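Local coordinates for protein glyoxalase 3 (PDB 4LRU) that converts methylglyoxal to D-lactate in a single glutathione-independent step, detoxifying the endogenously produced compound in Candida albicans, at residues E31-F36 with K72-N77; Q47-T52 with S93-N98; D101-S106 with Q122-T127; R215-V220 with V226-D231. All coordinates share one frame; numbering follows the deposited sequence. Where two conformers were deposited one is given.

Contact 1: residues E31-F36 with K72-N77. With ACT (acetate ion), chain C.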
loop_
_atom_site.group_PDB
_atom_site.type_symbol
_atom_site.label_atom_id
_atom_site.label_comp_id
_atom_site.label_asym_id
_atom_site.label_seq_id
_atom_site.Cartn_x
_atom_site.Cartn_y
_atom_site.Cartn_z
ATOM N N GLU A 31 -0.310 2.509 -7.970
ATOM C CA GLU A 31 -0.668 2.314 -6.569
ATOM C C GLU A 31 -0.079 3.352 -5.640
ATOM O O GLU A 31 -0.571 3.530 -4.535
ATOM C CB GLU A 31 -0.261 0.912 -6.094
ATOM C CG GLU A 31 -1.062 -0.146 -6.812
ATOM C CD GLU A 31 -0.720 -1.560 -6.406
ATOM O OE1 GLU A 31 -0.020 -1.755 -5.386
ATOM O OE2 GLU A 31 -1.197 -2.467 -7.114
ATOM N N ALA A 32 0.975 4.020 -6.099
ATOM C CA ALA A 32 1.486 5.230 -5.482
ATOM C C ALA A 32 0.880 6.482 -6.098
ATOM O O ALA A 32 0.496 7.406 -5.372
ATOM C CB ALA A 32 2.993 5.281 -5.600
ATOM N N LEU A 33 0.822 6.527 -7.428
ATOM C CA LEU A 33 0.390 7.734 -8.140
ATOM C C LEU A 33 -1.090 8.063 -7.893
ATOM O O LEU A 33 -1.418 9.203 -7.554
ATOM C CB LEU A 33 0.695 7.612 -9.634
ATOM C CG LEU A 33 0.603 8.869 -10.511
ATOM C CD1 LEU A 33 1.486 8.748 -11.749
ATOM C CD2 LEU A 33 -0.835 9.144 -10.917
ATOM N N HIS A 34 -1.975 7.091 -8.060
ATOM C CA HIS A 34 -3.397 7.355 -7.882
ATOM C C HIS A 34 -3.726 7.858 -6.477
ATOM O O HIS A 34 -4.375 8.905 -6.336
ATOM C CB HIS A 34 -4.247 6.133 -8.245
ATOM C CG HIS A 34 -4.292 5.850 -9.712
ATOM N ND1 HIS A 34 -4.904 4.731 -10.231
ATOM C CD2 HIS A 34 -3.817 6.543 -10.774
ATOM C CE1 HIS A 34 -4.802 4.743 -11.546
ATOM N NE2 HIS A 34 -4.160 5.840 -11.903
ATOM N N PRO A 35 -3.254 7.153 -5.430
ATOM C CA PRO A 35 -3.583 7.652 -4.101
ATOM C C PRO A 35 -2.932 8.997 -3.821
ATOM O O PRO A 35 -3.542 9.863 -3.191
ATOM C CB PRO A 35 -3.073 6.546 -3.164
ATOM C CG PRO A 35 -3.057 5.315 -4.015
ATOM C CD PRO A 35 -2.676 5.799 -5.378
ATOM N N PHE A 36 -1.702 9.201 -4.299
ATOM C CA PHE A 36 -1.068 10.508 -4.173
ATOM C C PHE A 36 -1.997 11.586 -4.729
ATOM O O PHE A 36 -2.241 12.617 -4.096
ATOM C CB PHE A 36 0.288 10.546 -4.901
ATOM C CG PHE A 36 0.961 11.895 -4.853
ATOM C CD1 PHE A 36 1.726 12.272 -3.759
ATOM C CD2 PHE A 36 0.774 12.817 -5.876
ATOM C CE1 PHE A 36 2.331 13.513 -3.714
ATOM C CE2 PHE A 36 1.364 14.068 -5.827
ATOM C CZ PHE A 36 2.141 14.417 -4.741
ATOM N N LYS A 72 0.509 9.101 -17.098
ATOM C CA LYS A 72 1.830 9.039 -17.720
ATOM C C LYS A 72 2.425 10.432 -17.854
ATOM O O LYS A 72 3.625 10.629 -17.659
ATOM C CB LYS A 72 1.748 8.368 -19.082
ATOM C CG LYS A 72 3.051 8.398 -19.860
ATOM C CD LYS A 72 2.930 7.590 -21.144
ATOM C CE LYS A 72 4.038 7.907 -22.133
ATOM N NZ LYS A 72 5.402 7.826 -21.534
ATOM N N GLU A 73 1.575 11.395 -18.182
ATOM C CA GLU A 73 1.997 12.787 -18.264
ATOM C C GLU A 73 2.597 13.234 -16.930
ATOM O O GLU A 73 3.682 13.827 -16.880
ATOM C CB GLU A 73 0.813 13.684 -18.657
ATOM C CG GLU A 73 0.340 13.493 -20.094
ATOM C CD GLU A 73 -0.910 14.294 -20.438
ATOM O OE1 GLU A 73 -1.592 14.796 -19.513
ATOM O OE2 GLU A 73 -1.222 14.404 -21.643
ATOM N N ILE A 74 1.893 12.920 -15.852
ATOM C CA ILE A 74 2.344 13.250 -14.511
ATOM C C ILE A 74 3.652 12.514 -14.219
ATOM O O ILE A 74 4.613 13.085 -13.708
ATOM C CB ILE A 74 1.274 12.871 -13.469
ATOM C CG1 ILE A 74 0.110 13.864 -13.528
ATOM C CG2 ILE A 74 1.866 12.840 -12.067
ATOM C CD1 ILE A 74 -1.169 13.354 -12.897
ATOM N N PHE A 75 3.691 11.235 -14.566
ATOM C CA PHE A 75 4.884 10.439 -14.352
ATOM C C PHE A 75 6.100 10.991 -15.110
ATOM O O PHE A 75 7.213 10.974 -14.586
ATOM C CB PHE A 75 4.602 8.998 -14.762
ATOM C CG PHE A 75 5.737 8.052 -14.497
ATOM C CD1 PHE A 75 6.718 7.847 -15.449
ATOM C CD2 PHE A 75 5.791 7.336 -13.307
ATOM C CE1 PHE A 75 7.743 6.948 -15.226
ATOM C CE2 PHE A 75 6.815 6.429 -13.080
ATOM C CZ PHE A 75 7.797 6.252 -14.034
ATOM N N ASP A 76 5.898 11.476 -16.329
ATOM C CA ASP A 76 7.019 11.898 -17.178
ATOM C C ASP A 76 7.444 13.330 -16.905
ATOM O O ASP A 76 8.549 13.736 -17.269
ATOM C CB ASP A 76 6.650 11.785 -18.656
ATOM C CG ASP A 76 6.617 10.352 -19.146
ATOM O OD1 ASP A 76 7.195 9.460 -18.478
ATOM O OD2 ASP A 76 6.030 10.139 -20.223
ATOM N N ASN A 77 6.545 14.117 -16.330
ATOM C CA ASN A 77 6.831 15.527 -16.075
ATOM C C ASN A 77 7.639 15.652 -14.778
ATOM O O ASN A 77 7.093 15.511 -13.687
ATOM C CB ASN A 77 5.516 16.307 -15.968
ATOM C CG ASN A 77 5.717 17.744 -15.527
ATOM O OD1 ASN A 77 6.825 18.275 -15.567
ATOM N ND2 ASN A 77 4.628 18.387 -15.110
HETATM C C ACT C . 6.871 5.834 -19.473
HETATM O O ACT C . 5.709 5.694 -19.916
HETATM O OXT ACT C . 7.473 6.936 -19.496
HETATM C CH3 ACT C . 7.564 4.628 -18.916
#
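Leu33 and Phe75 mark the closest backbone approach of the two helical segments, with their CA atoms 8.1 Å apart, a spacing that only side chains bridge. Leu33 does the reaching. Its CG stands opposite the backbone N (chi1 -167°), which sends CD1 across the gap to two neighbours in 72-77. One is the CG2 branch of Ile74, 4.1 Å from Leu33 CD1; the other is the CB methylene of Phe75, at 4.3 Å from the same methyl. Phe82 of helix 81-87 touches both Leu33 and Ile74, while the Phe75 ring meets that of Trp57. Beyond Leu33, helix 29-42 is kinked at Pro35, whose N has no bond to the preceding turn. The outer side of 72-77 is polar: Lys72 NZ forms a salt bridge with Asp76 OD2 (2.7 Å), using the syn lone pair of that oxygen, and it also donates to atom O of the acetate, probably from the crystallisation liquor, at 2.7 Å. No hydrogen bond links the segments, which bury just 122 Å², so between them the attachment is apolar and non-directional, a few methyl and methylene groups; just outside, His34 NE2 and Asp71 OD2 add a hydrogen bond between the helices.

Contact 2: residues Q47-T52 with S93-N98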
loop_
_atom_site.group_PDB
_atom_site.type_symbol
_atom_site.label_atom_id
_atom_site.label_comp_id
_atom_site.label_asym_id
_atom_site.label_seq_id
_atom_site.Cartn_x
_atom_site.Cartn_y
_atom_site.Cartn_z
ATOM N N GLN A 47 3.607 12.568 2.404
ATOM C CA GLN A 47 5.012 12.190 2.548
ATOM C C GLN A 47 5.203 10.755 2.062
ATOM O O GLN A 47 4.652 9.804 2.633
ATOM C CB GLN A 47 5.447 12.281 4.017
ATOM C CG GLN A 47 6.874 11.801 4.272
ATOM C CD GLN A 47 7.915 12.725 3.655
ATOM O OE1 GLN A 47 8.084 13.871 4.075
ATOM N NE2 GLN A 47 8.618 12.226 2.645
ATOM N N LEU A 48 5.986 10.585 1.006
ATOM C CA LEU A 48 6.356 9.254 0.565
ATOM C C LEU A 48 7.495 8.733 1.454
ATOM O O LEU A 48 8.407 9.491 1.829
ATOM C CB LEU A 48 6.796 9.267 -0.899
ATOM C CG LEU A 48 5.672 9.293 -1.941
ATOM C CD1 LEU A 48 4.814 10.526 -1.752
ATOM C CD2 LEU A 48 6.228 9.235 -3.362
ATOM N N ALA A 49 7.463 7.444 1.763
ATOM C CA ALA A 49 8.526 6.813 2.552
ATOM C C ALA A 49 8.672 5.358 2.151
ATOM O O ALA A 49 7.684 4.692 1.809
ATOM C CB ALA A 49 8.219 6.899 4.034
ATOM N N SER A 50 9.899 4.852 2.236
ATOM C CA SER A 50 10.120 3.414 2.271
ATOM C C SER A 50 10.999 3.072 3.468
ATOM O O SER A 50 11.547 3.953 4.135
ATOM C CB SER A 50 10.782 2.927 0.982
ATOM O OG SER A 50 12.146 3.306 0.932
ATOM N N GLU A 51 11.163 1.783 3.739
ATOM C CA GLU A 51 11.893 1.388 4.937
ATOM C C GLU A 51 13.392 1.736 4.859
ATOM O O GLU A 51 14.066 1.905 5.888
ATOM C CB GLU A 51 11.672 -0.102 5.212
ATOM C CG GLU A 51 12.088 -0.553 6.611
ATOM C CD GLU A 51 11.232 0.010 7.741
ATOM O OE1 GLU A 51 10.191 0.651 7.466
ATOM O OE2 GLU A 51 11.616 -0.159 8.914
ATOM N N THR A 52 13.907 1.902 3.646
ATOM C CA THR A 52 15.309 2.230 3.444
ATOM C C THR A 52 15.545 3.640 2.885
ATOM O O THR A 52 16.689 4.093 2.801
ATOM C CB THR A 52 15.930 1.266 2.443
ATOM O OG1 THR A 52 15.189 1.362 1.216
ATOM C CG2 THR A 52 15.857 -0.153 2.976
ATOM N N SER A 93 12.640 5.676 9.214
ATOM C CA SER A 93 13.243 5.945 10.518
ATOM C C SER A 93 13.645 7.411 10.699
ATOM O O SER A 93 13.847 7.858 11.829
ATOM C CB SER A 93 14.469 5.059 10.724
ATOM O OG SER A 93 15.466 5.408 9.802
ATOM N N ASP A 94 13.791 8.149 9.597
ATOM C CA ASP A 94 14.107 9.574 9.666
ATOM C C ASP A 94 12.875 10.456 9.912
ATOM O O ASP A 94 12.995 11.677 10.017
ATOM C CB ASP A 94 14.823 10.051 8.402
ATOM C CG ASP A 94 16.218 9.474 8.268
ATOM O OD1 ASP A 94 16.885 9.301 9.316
ATOM O OD2 ASP A 94 16.628 9.204 7.123
ATOM N N LEU A 95 11.704 9.840 10.044
ATOM C CA LEU A 95 10.459 10.582 10.236
ATOM C C LEU A 95 9.963 10.444 11.662
ATOM O O LEU A 95 10.296 9.485 12.350
ATOM C CB LEU A 95 9.398 10.035 9.280
ATOM C CG LEU A 95 9.768 10.111 7.798
ATOM C CD1 LEU A 95 8.680 9.453 6.963
ATOM C CD2 LEU A 95 10.017 11.539 7.334
ATOM N N ASP A 96 9.154 11.405 12.105
ATOM C CA ASP A 96 8.459 11.307 13.392
ATOM C C ASP A 96 7.093 10.670 13.194
ATOM O O ASP A 96 6.218 11.270 12.570
ATOM C CB ASP A 96 8.283 12.700 14.014
ATOM C CG ASP A 96 7.642 12.655 15.400
ATOM O OD1 ASP A 96 7.015 11.625 15.742
ATOM O OD2 ASP A 96 7.773 13.650 16.156
ATOM N N PRO A 97 6.901 9.455 13.730
ATOM C CA PRO A 97 5.644 8.758 13.457
ATOM C C PRO A 97 4.404 9.537 13.902
ATOM O O PRO A 97 3.331 9.342 13.320
ATOM C CB PRO A 97 5.763 7.448 14.244
ATOM C CG PRO A 97 7.176 7.369 14.710
ATOM C CD PRO A 97 7.716 8.767 14.740
ATOM N N ASN A 98 4.547 10.425 14.885
ATOM C CA ASN A 98 3.403 11.199 15.402
ATOM C C ASN A 98 2.942 12.291 14.429
ATOM O O ASN A 98 1.918 12.937 14.654
ATOM C CB ASN A 98 3.746 11.876 16.738
ATOM C CG ASN A 98 4.173 10.899 17.816
ATOM O OD1 ASN A 98 5.271 11.017 18.378
ATOM N ND2 ASN A 98 3.304 9.953 18.137
HETATM O O HOH W 1 13.491 3.043 8.298
#
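The flat carboxamide of Gln47 is engaged nearly in its own plane at the NH2 end, where Leu48 O lies, whereas the aliphatic CG behind it is what meets Leu95. This belongs to the parallel part of the mixed central sheet of the DJ-1/PfpI fold: residues 47-50 are part of strand 45-50. Residues 93-98 lie in the connection that leads from strand 90-91 to strand 102-105. Leu95 brings a single methyl to the strand. Its CD1 is 3.9 Å from Ala49 CB and 4.0 Å from Gln47 CG, two groups that are one strand repeat apart and so project from the same face of the sheet. Leu8 of strand 6-10 and Tyr100 also touch Leu95, which places its methyl over the sheet near those residues.

Gln47 turns back because its chain bends at chi2 (68°). NE2 then donates to Leu48 O at 2.9 Å, with an N-H...O angle of 171°, and it has a second acceptor in Asn88 O. The amide is thus fixed by two carbonyls of the chain. At the other end of the contact the link is indirect: one water donates to Glu51 O (2.7 Å) and accepts from Ser93 N (2.9 Å), joining two backbones that make no direct hydrogen bond. Past Leu95 the connection turns on itself in an Asx turn, in which Asn98 N donates to Asp96 OD1 over 2.9 Å, meeting that oxygen from above the carboxylate plane, 42° out of it.

Contact 3: residues D101-S106 with Q122-T127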
loop_
_atom_site.group_PDB
_atom_site.type_symbol
_atom_site.label_atom_id
_atom_site.label_comp_id
_atom_site.label_asym_id
_atom_site.label_seq_id
_atom_site.Cartn_x
_atom_site.Cartn_y
_atom_site.Cartn_z
ATOM N N ASP A 101 -1.373 11.304 10.017
ATOM C CA ASP A 101 -2.763 11.035 10.373
ATOM C C ASP A 101 -3.415 9.923 9.554
ATOM O O ASP A 101 -4.464 9.415 9.937
ATOM C CB ASP A 101 -3.590 12.309 10.217
ATOM C CG ASP A 101 -3.344 13.306 11.320
ATOM O OD1 ASP A 101 -2.666 12.970 12.320
ATOM O OD2 ASP A 101 -3.852 14.448 11.210
ATOM N N ILE A 102 -2.833 9.603 8.406
ATOM C CA ILE A 102 -3.252 8.492 7.555
ATOM C C ILE A 102 -1.989 7.726 7.157
ATOM O O ILE A 102 -0.937 8.339 6.898
ATOM C CB ILE A 102 -3.939 9.038 6.277
ATOM C CG1 ILE A 102 -5.263 9.700 6.653
ATOM C CG2 ILE A 102 -4.137 7.952 5.231
ATOM C CD1 ILE A 102 -5.885 10.524 5.554
ATOM N N PHE A 103 -2.090 6.399 7.137
ATOM C CA PHE A 103 -1.056 5.555 6.580
ATOM C C PHE A 103 -1.663 4.856 5.382
ATOM O O PHE A 103 -2.720 4.240 5.492
ATOM C CB PHE A 103 -0.585 4.522 7.604
ATOM C CG PHE A 103 0.514 3.620 7.099
ATOM C CD1 PHE A 103 0.224 2.522 6.313
ATOM C CD2 PHE A 103 1.847 3.882 7.421
ATOM C CE1 PHE A 103 1.227 1.678 5.881
ATOM C CE2 PHE A 103 2.859 3.051 6.971
ATOM C CZ PHE A 103 2.554 1.954 6.200
ATOM N N PHE A 104 -1.011 4.968 4.232
ATOM C CA PHE A 104 -1.464 4.260 3.023
ATOM C C PHE A 104 -0.331 3.432 2.422
ATOM O O PHE A 104 0.680 3.978 1.983
ATOM C CB PHE A 104 -1.989 5.260 1.993
ATOM C CG PHE A 104 -2.663 4.618 0.821
ATOM C CD1 PHE A 104 -1.926 3.950 -0.145
ATOM C CD2 PHE A 104 -4.064 4.662 0.683
ATOM C CE1 PHE A 104 -2.550 3.344 -1.221
ATOM C CE2 PHE A 104 -4.672 4.051 -0.393
ATOM C CZ PHE A 104 -3.921 3.403 -1.350
ATOM N N GLY A 105 -0.497 2.116 2.425
ATOM C CA GLY A 105 0.483 1.213 1.832
ATOM C C GLY A 105 0.255 0.974 0.356
ATOM O O GLY A 105 -0.637 0.214 -0.027
ATOM N N SER A 106 1.026 1.652 -0.490
ATOM C CA SER A 106 1.094 1.273 -1.895
ATOM C C SER A 106 1.785 -0.065 -1.980
ATOM O O SER A 106 2.408 -0.496 -1.018
ATOM C CB SER A 106 1.838 2.305 -2.746
ATOM O OG SER A 106 3.259 2.288 -2.550
ATOM N N GLN A 122 5.818 0.213 10.048
ATOM C CA GLN A 122 4.783 -0.385 10.884
ATOM C C GLN A 122 4.476 0.477 12.104
ATOM O O GLN A 122 3.308 0.580 12.524
ATOM C CB GLN A 122 5.170 -1.805 11.288
ATOM C CG GLN A 122 5.026 -2.807 10.149
ATOM C CD GLN A 122 5.414 -4.206 10.556
ATOM O OE1 GLN A 122 6.345 -4.390 11.345
ATOM N NE2 GLN A 122 4.693 -5.201 10.058
ATOM N N LYS A 123 5.516 1.080 12.679
ATOM C CA LYS A 123 5.355 1.952 13.835
ATOM C C LYS A 123 4.569 3.206 13.450
ATOM O O LYS A 123 3.733 3.679 14.213
ATOM C CB LYS A 123 6.721 2.333 14.426
ATOM C CG LYS A 123 6.649 3.279 15.618
ATOM C CD LYS A 123 6.007 2.594 16.812
ATOM C CE LYS A 123 6.054 3.449 18.068
ATOM N NZ LYS A 123 5.216 2.882 19.168
ATOM N N ILE A 124 4.806 3.726 12.249
ATOM C CA ILE A 124 3.981 4.845 11.761
ATOM C C ILE A 124 2.515 4.401 11.636
ATOM O O ILE A 124 1.602 5.090 12.118
ATOM C CB ILE A 124 4.492 5.446 10.441
ATOM C CG1 ILE A 124 5.945 5.896 10.603
ATOM C CG2 ILE A 124 3.563 6.590 10.009
ATOM C CD1 ILE A 124 6.594 6.435 9.342
ATOM N N ALA A 125 2.291 3.222 11.073
ATOM C CA ALA A 125 0.930 2.682 10.964
ATOM C C ALA A 125 0.230 2.567 12.318
ATOM O O ALA A 125 -0.927 2.977 12.465
ATOM C CB ALA A 125 0.951 1.334 10.277
ATOM N N THR A 126 0.904 2.007 13.322
ATOM C CA THR A 126 0.239 1.802 14.611
ATOM C C THR A 126 0.034 3.136 15.332
ATOM O O THR A 126 -0.937 3.301 16.085
ATOM C CB THR A 126 0.987 0.806 15.537
ATOM O OG1 THR A 126 2.339 1.240 15.758
ATOM C CG2 THR A 126 0.978 -0.587 14.941
ATOM N N THR A 127 0.965 4.076 15.135
ATOM C CA THR A 127 0.844 5.387 15.744
ATOM C C THR A 127 -0.377 6.099 15.170
ATOM O O THR A 127 -1.199 6.656 15.911
ATOM C CB THR A 127 2.129 6.218 15.532
ATOM O OG1 THR A 127 3.210 5.572 16.220
ATOM C CG2 THR A 127 1.974 7.602 16.065
#
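A beta-alpha-beta crossover joins strand 102-105 to the parallel strand 134-138 through helix 119-130, and Phe103 packing on Ala125 and Ile124 is where its first strand meets that helix. Phe103 CG stands anti to the backbone N (chi1 -179°), carrying the ring out from the sheet to the helix surface. Ala125 CB sits over one face, 4.0 Å from the centroid of the Phe103 ring and 12° off the ring normal, which is the geometry of a CH-pi contact. The CG2 branch of Ile124 comes instead to the ring edge, near its plane, 4.1 Å from Phe103 CD2. The small alanine permits a close approach, the CA atoms of Phe103 and Ala125 being 5.6 Å apart. Within the helix, Lys123 O accepts twice: from Thr127 N at 2.9 Å and from Thr127 OG1 at 2.8 Å, the two donors reaching it from opposite faces of its carbonyl plane. All three touching residues are buried. On the same side of the sheet, Leu8 of strand 6-10 touches both Phe103 and Ile124, and Ala10 also touches Phe103; the alternate residues Ile102 and Phe104 pack instead on helix 225-236.

Contact 4: residues R215-V220 with V226-D231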
loop_
_atom_site.group_PDB
_atom_site.type_symbol
_atom_site.label_atom_id
_atom_site.label_comp_id
_atom_site.label_asym_id
_atom_site.label_seq_id
_atom_site.Cartn_x
_atom_site.Cartn_y
_atom_site.Cartn_z
ATOM N N ARG A 215 -11.674 2.058 10.803
ATOM C CA ARG A 215 -10.585 2.902 10.304
ATOM C C ARG A 215 -9.488 2.079 9.618
ATOM O O ARG A 215 -8.344 2.517 9.465
ATOM C CB ARG A 215 -10.029 3.762 11.453
ATOM C CG ARG A 215 -11.003 4.859 11.896
ATOM C CD ARG A 215 -10.591 5.536 13.190
ATOM N NE ARG A 215 -10.575 4.600 14.306
ATOM C CZ ARG A 215 -9.474 4.118 14.867
ATOM N NH1 ARG A 215 -8.278 4.521 14.449
ATOM N NH2 ARG A 215 -9.563 3.231 15.847
ATOM N N ILE A 216 -9.860 0.887 9.172
ATOM C CA ILE A 216 -8.990 0.080 8.317
ATOM C C ILE A 216 -9.646 -0.036 6.950
ATOM O O ILE A 216 -10.790 -0.472 6.839
ATOM C CB ILE A 216 -8.802 -1.322 8.894
ATOM C CG1 ILE A 216 -8.225 -1.213 10.306
ATOM C CG2 ILE A 216 -7.901 -2.145 7.990
ATOM C CD1 ILE A 216 -8.156 -2.523 11.047
ATOM N N VAL A 217 -8.918 0.375 5.918
ATOM C CA VAL A 217 -9.446 0.369 4.554
ATOM C C VAL A 217 -8.457 -0.338 3.640
ATOM O O VAL A 217 -7.273 0.008 3.586
ATOM C CB VAL A 217 -9.702 1.795 4.038
ATOM C CG1 VAL A 217 -10.263 1.761 2.631
ATOM C CG2 VAL A 217 -10.631 2.537 4.974
ATOM N N THR A 218 -8.930 -1.356 2.937
ATOM C CA THR A 218 -8.058 -2.070 2.018
ATOM C C THR A 218 -8.701 -2.217 0.648
ATOM O O THR A 218 -9.925 -2.202 0.524
ATOM C CB THR A 218 -7.708 -3.464 2.570
ATOM O OG1 THR A 218 -8.896 -4.136 3.007
ATOM C CG2 THR A 218 -6.756 -3.346 3.760
ATOM N N GLY A 219 -7.857 -2.376 -0.376
ATOM C CA GLY A 219 -8.307 -2.619 -1.747
ATOM C C GLY A 219 -7.523 -3.721 -2.428
ATOM O O GLY A 219 -6.439 -4.101 -1.983
ATOM N N VAL A 220 -8.047 -4.224 -3.538
ATOM C CA VAL A 220 -7.578 -5.510 -4.065
ATOM C C VAL A 220 -6.296 -5.423 -4.913
ATOM O O VAL A 220 -5.458 -6.337 -4.897
ATOM C CB VAL A 220 -8.679 -6.179 -4.891
ATOM C CG1 VAL A 220 -8.187 -7.495 -5.476
ATOM C CG2 VAL A 220 -9.900 -6.409 -4.016
ATOM N N VAL A 226 -7.607 4.070 -6.641
ATOM C CA VAL A 226 -8.372 5.293 -6.488
ATOM C C VAL A 226 -9.437 5.100 -5.409
ATOM O O VAL A 226 -9.550 5.904 -4.479
ATOM C CB VAL A 226 -9.017 5.767 -7.808
ATOM C CG1 VAL A 226 -10.006 6.882 -7.536
ATOM C CG2 VAL A 226 -7.964 6.255 -8.783
ATOM N N LYS A 227 -10.216 4.031 -5.523
ATOM C CA LYS A 227 -11.334 3.825 -4.614
ATOM C C LYS A 227 -10.816 3.637 -3.194
ATOM O O LYS A 227 -11.452 4.076 -2.248
ATOM C CB LYS A 227 -12.167 2.614 -5.048
ATOM C CG LYS A 227 -13.520 2.520 -4.345
ATOM C CD LYS A 227 -14.316 1.315 -4.826
ATOM C CE LYS A 227 -15.753 1.339 -4.297
ATOM N NZ LYS A 227 -15.814 1.136 -2.819
ATOM N N THR A 228 -9.663 2.981 -3.038
ATOM C CA THR A 228 -9.102 2.770 -1.700
ATOM C C THR A 228 -8.813 4.125 -1.057
ATOM O O THR A 228 -9.202 4.370 0.085
ATOM C CB THR A 228 -7.825 1.913 -1.710
ATOM O OG1 THR A 228 -8.061 0.680 -2.408
ATOM C CG2 THR A 228 -7.398 1.586 -0.294
ATOM N N ALA A 229 -8.172 5.019 -1.802
ATOM C CA ALA A 229 -7.909 6.370 -1.313
ATOM C C ALA A 229 -9.185 7.149 -1.011
ATOM O O ALA A 229 -9.282 7.817 0.021
ATOM C CB ALA A 229 -7.047 7.134 -2.297
ATOM N N GLU A 230 -10.171 7.064 -1.900
ATOM C CA GLU A 230 -11.432 7.752 -1.678
ATOM C C GLU A 230 -12.099 7.201 -0.429
ATOM O O GLU A 230 -12.679 7.958 0.350
ATOM C CB GLU A 230 -12.365 7.599 -2.889
ATOM C CG GLU A 230 -11.863 8.285 -4.149
ATOM C CD GLU A 230 -12.800 8.061 -5.335
ATOM O OE1 GLU A 230 -13.524 7.039 -5.326
ATOM O OE2 GLU A 230 -12.811 8.900 -6.272
ATOM N N ASP A 231 -12.031 5.890 -0.230
ATOM C CA ASP A 231 -12.704 5.274 0.921
ATOM C C ASP A 231 -11.918 5.514 2.231
ATOM O O ASP A 231 -12.496 5.498 3.321
ATOM C CB ASP A 231 -12.906 3.784 0.659
ATOM C CG ASP A 231 -14.033 3.510 -0.352
ATOM O OD1 ASP A 231 -14.863 4.413 -0.601
ATOM O OD2 ASP A 231 -14.091 2.383 -0.877
#
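Gly219 and Thr228 form the tight end of this contact, with Thr228 OG1 only 3.4 Å from Gly219 CA. The motif is a strand followed by a returning helix, part of the alpha/beta sandwich of the DJ-1 superfamily: strand 216-219 and helix segment 226-231 run nearly antiparallel, at 169° between their directions, with their axes 7.7 Å apart. Gly219 has no side chain to hold the helix off, and its CA comes within 5.4 Å of Thr228 CA. The Thr228 hydroxyl is not idle against this backbone, since it hydrogen-bonds to Ser224 O one turn earlier in the chain. Its methyl, CG2, faces the strand at 4.1 Å from Val217 CG1, aided by a chi1 of -53° that sets CG2 opposite the backbone N.

Val217 fills the next step along the strand. Its CG1 lies 3.8 Å from Thr228 O and 3.9 Å from Asp231 CB, and the Val217 and Asp231 side chains meet at about a right angle. Pairing of Gly219 with Ala137 sets this packed end beside the strand that leads into Cys139, the inferred active-site residue.

The contrast is one of burial: Gly219, Val217 and Thr228 are buried, whereas Asp231 is partly exposed, and its carboxylate turns to polar partners off the strand segment. Thr210 OG1 hydrogen-bonds to both Asp231 OD2 and Lys227 NZ, and Lys227 NZ closes a salt bridge to Asp231 OD2 at 2.9 Å, on the syn lone pair of that oxygen.

Overall arrangement
Contacts 1 and 2 interleave along the chain (31-36, 47-52, 72-77, 93-98); contacts 3 and 4 follow in series. Contacts 2, 3 and 4 share the seven-stranded mixed sheet. Between centres, contact 3 is about 9 Å from contact 2 and about 13 Å from contact 4, and contacts 2 and 4 are about 21 Å apart. Contact 1, joining helices 29-42 and 69-76, lies about 18 to 21 Å, centre to centre, from the other three. Phe104 unites three contacts, its CZ lying 3.4 Å from Pro35 CG and its CE2 3.7 Å from Thr228 CG2, so helices 29-42 and 225-236 pack on one face, with helix 119-130 on the other. This three-layer framework carries Cys139, just after strand 134-138, and brings Glu31 against it.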